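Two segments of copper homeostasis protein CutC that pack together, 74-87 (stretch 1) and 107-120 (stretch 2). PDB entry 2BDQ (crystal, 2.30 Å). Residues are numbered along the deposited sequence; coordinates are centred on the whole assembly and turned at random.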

# COMPACT_ATOMS: atom_id res chain seq x y z
N GLU A 74 6.77 7.72 12.27
CA GLU A 74 6.73 7.61 10.82
C GLU A 74 8.14 7.60 10.25
O GLU A 74 8.41 6.94 9.24
N LEU A 75 9.05 8.33 10.88
CA LEU A 75 10.44 8.36 10.42
C LEU A 75 11.06 7.00 10.74
O LEU A 75 11.93 6.52 10.00
N ARG A 76 10.62 6.37 11.83
CA ARG A 76 11.13 5.05 12.21
C ARG A 76 10.66 4.03 11.17
O ARG A 76 11.38 3.08 10.85
N ILE A 77 9.46 4.23 10.65
CA ILE A 77 8.90 3.35 9.64
C ILE A 77 9.72 3.46 8.35
O ILE A 77 10.13 2.46 7.76
N MSE A 78 9.98 4.70 7.94
CA MSE A 78 10.74 4.96 6.73
C MSE A 78 12.17 4.41 6.80
O MSE A 78 12.68 3.88 5.81
N GLU A 79 12.81 4.52 7.96
CA GLU A 79 14.16 3.99 8.10
C GLU A 79 14.11 2.48 7.92
O GLU A 79 14.97 1.90 7.26
N GLU A 80 13.10 1.84 8.50
CA GLU A 80 12.95 0.40 8.39
C GLU A 80 12.68 -0.01 6.95
O GLU A 80 13.28 -0.96 6.44
N ASP A 81 11.79 0.70 6.28
CA ASP A 81 11.48 0.36 4.90
C ASP A 81 12.67 0.58 3.97
O ASP A 81 12.80 -0.10 2.96
N ILE A 82 13.54 1.52 4.34
CA ILE A 82 14.73 1.78 3.54
C ILE A 82 15.71 0.62 3.67
O ILE A 82 16.28 0.20 2.68
N LEU A 83 15.88 0.11 4.88
CA LEU A 83 16.80 -1.01 5.11
C LEU A 83 16.38 -2.22 4.29
O LEU A 83 17.21 -2.89 3.69
N ARG A 84 15.08 -2.50 4.27
CA ARG A 84 14.56 -3.62 3.50
C ARG A 84 14.73 -3.36 2.00
O ARG A 84 15.17 -4.23 1.26
N ALA A 85 14.41 -2.14 1.55
CA ALA A 85 14.55 -1.81 0.14
C ALA A 85 15.97 -2.05 -0.36
O ALA A 85 16.16 -2.58 -1.46
N VAL A 86 16.96 -1.67 0.44
CA VAL A 86 18.34 -1.88 0.03
C VAL A 86 18.74 -3.35 0.06
O VAL A 86 19.40 -3.84 -0.85
N GLU A 87 18.33 -4.08 1.10
CA GLU A 87 18.70 -5.49 1.17
C GLU A 87 18.04 -6.28 0.04
O GLU A 87 18.49 -7.36 -0.31
N GLU A 107 17.37 18.02 8.70
CA GLU A 107 17.70 17.20 9.85
C GLU A 107 17.04 15.83 9.79
O GLU A 107 17.68 14.82 10.09
N ALA A 108 15.77 15.77 9.38
CA ALA A 108 15.07 14.50 9.29
C ALA A 108 15.71 13.61 8.22
O ALA A 108 15.94 12.42 8.45
N ILE A 109 16.00 14.19 7.06
CA ILE A 109 16.61 13.43 5.98
C ILE A 109 17.99 12.89 6.38
O ILE A 109 18.32 11.75 6.06
N GLU A 110 18.78 13.71 7.06
CA GLU A 110 20.11 13.26 7.48
C GLU A 110 19.99 12.06 8.42
O GLU A 110 20.85 11.19 8.41
N GLN A 111 18.92 12.01 9.21
CA GLN A 111 18.71 10.89 10.14
C GLN A 111 18.56 9.58 9.36
O GLN A 111 18.90 8.51 9.87
N LEU A 112 18.05 9.66 8.14
CA LEU A 112 17.85 8.47 7.32
C LEU A 112 18.99 8.17 6.35
O LEU A 112 19.08 7.06 5.81
N LEU A 113 19.87 9.13 6.11
CA LEU A 113 20.96 8.91 5.17
C LEU A 113 21.80 7.66 5.41
O LEU A 113 22.08 6.90 4.48
N PRO A 114 22.21 7.41 6.66
CA PRO A 114 23.03 6.22 6.94
C PRO A 114 22.36 4.92 6.49
O PRO A 114 23.00 4.05 5.92
N ALA A 115 21.06 4.79 6.75
CA ALA A 115 20.34 3.58 6.36
C ALA A 115 20.33 3.41 4.84
O ALA A 115 20.30 2.28 4.34
N THR A 116 20.35 4.52 4.11
CA THR A 116 20.34 4.48 2.64
C THR A 116 21.54 3.75 2.07
O THR A 116 21.50 3.27 0.93
N GLN A 117 22.61 3.70 2.84
CA GLN A 117 23.83 3.02 2.45
C GLN A 117 24.32 3.37 1.04
O GLN A 117 24.71 2.49 0.27
N GLY A 118 24.29 4.66 0.72
CA GLY A 118 24.77 5.12 -0.57
C GLY A 118 23.89 4.92 -1.79
O GLY A 118 24.26 5.38 -2.87
N LEU A 119 22.75 4.26 -1.66
CA LEU A 119 21.92 4.08 -2.85
C LEU A 119 21.48 5.44 -3.40
O LEU A 119 21.40 6.42 -2.66
N PRO A 120 21.23 5.51 -4.72
CA PRO A 120 20.79 6.75 -5.37
C PRO A 120 19.51 7.24 -4.71
O PRO A 120 18.61 6.44 -4.43

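No direct hydrogen bond crosses this contact; the polar link runs through water 1, which donates to Glu79 OE2 (2.9 Å) and Gln111 O (2.8 Å) and accepts from Ala115 N (3.2 Å). At the kink, neither the N of Pro114, which as a proline has no hydrogen to give, nor Ala115 N bonds to the preceding turn; Ala115 N donates to this water instead.

The remaining contact is mainly apolar. The helices run nearly parallel, their directions differing by 23° and their axes approaching to 9.0 Å. Leu112 (chi1 m, chi2 t) is the knob: its CB points sideways, but its end reaches among Leu75, Met78, Glu79 and Ile82, with CD2 3.5 Å from Glu79 CB and 3.7 Å from Leu75 O. Leu75, also m,t, places CD2 4.2 Å from Ala108 CB. The backbones are equally close at two places, with 5.9 Å between the CA atoms of Leu83 and Ala115 and 5.9 Å between those of Glu79 and Leu112; Ala115 points its CB toward stretch 1. Ile82 (m,t) sets CG2 4.0 Å from Ala115 CB, while Leu83, off-rotamer at -98° and 15°, brings CD1 to 3.3 Å from the same CB.

Beyond the helix, Gln117 (m,t) folds back so that NE2 donates to Ala115 O (3.1 Å), and Leu119 (m,t) points in, its CD1 3.8 Å from Val86 CB. On stretch 1, Arg76 NH2 salt-bridges Glu79 OE1 (3.1 Å), leaving OE2 to the water.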

# COMPACT_ATOMS: atom_id res chain seq x y z
CB GLU A 74 5.88 8.74 10.24
CG GLU A 74 4.38 8.48 10.42
CD GLU A 74 3.53 9.73 10.36
OE1 GLU A 74 2.29 9.60 10.36
OE2 GLU A 74 4.08 10.85 10.32
CB LEU A 75 11.23 9.48 11.12
CG LEU A 75 10.87 10.92 10.74
CD1 LEU A 75 11.59 11.90 11.66
CD2 LEU A 75 11.25 11.18 9.28
CB ARG A 76 10.59 4.67 13.60
CG ARG A 76 10.83 3.21 14.04
CD ARG A 76 12.25 2.95 14.54
NE ARG A 76 13.19 2.58 13.48
CZ ARG A 76 13.19 1.42 12.83
NH1 ARG A 76 12.28 0.48 13.13
NH2 ARG A 76 14.09 1.18 11.89
CB ILE A 77 7.42 3.73 9.35
CG1 ILE A 77 6.56 3.30 10.54
CG2 ILE A 77 6.95 3.07 8.07
CD1 ILE A 77 5.15 3.86 10.52
CB MSE A 78 10.77 6.47 6.44
CG MSE A 78 9.39 7.03 6.12
SE MSE A 78 9.30 8.96 6.02
CE MSE A 78 10.31 9.24 4.41
CB GLU A 79 14.76 4.33 9.47
CG GLU A 79 16.14 3.71 9.72
CD GLU A 79 16.68 4.01 11.11
OE1 GLU A 79 16.01 3.66 12.11
OE2 GLU A 79 17.78 4.60 11.21
CB GLU A 80 11.79 -0.08 9.28
CG GLU A 80 11.65 -1.60 9.38
CD GLU A 80 12.89 -2.28 9.94
OE1 GLU A 80 13.48 -1.74 10.91
OE2 GLU A 80 13.27 -3.36 9.43
CB ASP A 81 10.24 1.13 4.42
CG ASP A 81 8.95 0.48 4.91
OD1 ASP A 81 8.86 -0.77 4.86
OD2 ASP A 81 8.01 1.21 5.34
CB ILE A 82 15.41 3.09 3.98
CG1 ILE A 82 14.59 4.27 3.45
CG2 ILE A 82 16.86 3.15 3.48
CD1 ILE A 82 15.04 5.61 3.96
CB LEU A 83 16.81 -1.37 6.60
CG LEU A 83 17.89 -0.88 7.56
CD1 LEU A 83 18.70 0.28 7.00
CD2 LEU A 83 17.18 -0.50 8.85
CB ARG A 84 13.08 -3.85 3.84
CG ARG A 84 12.80 -4.90 4.92
CD ARG A 84 13.54 -4.68 6.23
NE ARG A 84 14.94 -5.10 6.14
CZ ARG A 84 15.84 -4.95 7.11
NH1 ARG A 84 17.08 -5.37 6.93
NH2 ARG A 84 15.50 -4.38 8.27
CB ALA A 85 14.14 -0.37 -0.11
CB VAL A 86 19.32 -1.05 0.89
CG1 VAL A 86 19.04 -1.28 2.36
CG2 VAL A 86 20.76 -1.44 0.57
CB GLU A 87 18.32 -6.10 2.53
CG GLU A 87 16.85 -6.44 2.69
CD GLU A 87 16.53 -7.17 3.99
OE1 GLU A 87 15.40 -7.69 4.12
OE2 GLU A 87 17.41 -7.23 4.88
CB GLU A 107 17.31 17.91 11.16
CG GLU A 107 15.98 18.66 11.10
CD GLU A 107 16.13 20.09 10.61
OE1 GLU A 107 16.80 20.89 11.31
OE2 GLU A 107 15.59 20.43 9.54
CB ALA A 108 13.58 14.71 9.00
CB ILE A 109 16.78 14.28 4.70
CG1 ILE A 109 15.40 14.66 4.14
CG2 ILE A 109 17.56 13.51 3.64
CD1 ILE A 109 15.46 15.63 3.01
CB GLU A 110 20.89 14.39 8.17
CG GLU A 110 21.18 15.57 7.24
CD GLU A 110 22.16 16.58 7.83
OE1 GLU A 110 21.97 17.02 8.99
OE2 GLU A 110 23.14 16.93 7.13
CB GLN A 111 17.44 11.11 10.98
CG GLN A 111 17.59 12.03 12.19
CD GLN A 111 16.30 12.15 13.00
OE1 GLN A 111 15.40 12.93 12.67
NE2 GLN A 111 16.19 11.35 14.06
CB LEU A 112 16.54 8.59 6.54
CG LEU A 112 15.26 8.81 7.35
CD1 LEU A 112 14.14 9.28 6.41
CD2 LEU A 112 14.87 7.52 8.06
CB LEU A 113 21.89 10.13 5.13
CG LEU A 113 21.30 11.34 4.40
CD1 LEU A 113 22.32 12.46 4.39
CD2 LEU A 113 20.91 10.95 2.97
CB PRO A 114 23.24 6.28 8.45
CG PRO A 114 23.19 7.78 8.74
CD PRO A 114 22.03 8.22 7.88
CB ALA A 115 18.91 3.62 6.88
CB THR A 116 20.30 5.89 2.04
OG1 THR A 116 19.10 6.56 2.43
CG2 THR A 116 20.34 5.80 0.53
CB GLN A 117 23.61 1.51 2.56
CG GLN A 117 23.21 1.08 3.96
CD GLN A 117 22.74 -0.37 4.01
OE1 GLN A 117 23.52 -1.30 3.81
NE2 GLN A 117 21.45 -0.56 4.28
CB LEU A 119 20.69 3.22 -2.56
CG LEU A 119 20.86 1.78 -2.07
CD1 LEU A 119 19.53 1.07 -2.25
CD2 LEU A 119 21.95 1.04 -2.83
CB PRO A 120 20.56 6.32 -6.81
CG PRO A 120 21.57 5.24 -7.01
CD PRO A 120 21.46 4.45 -5.72
O HOH W 1 19.40 5.88 9.23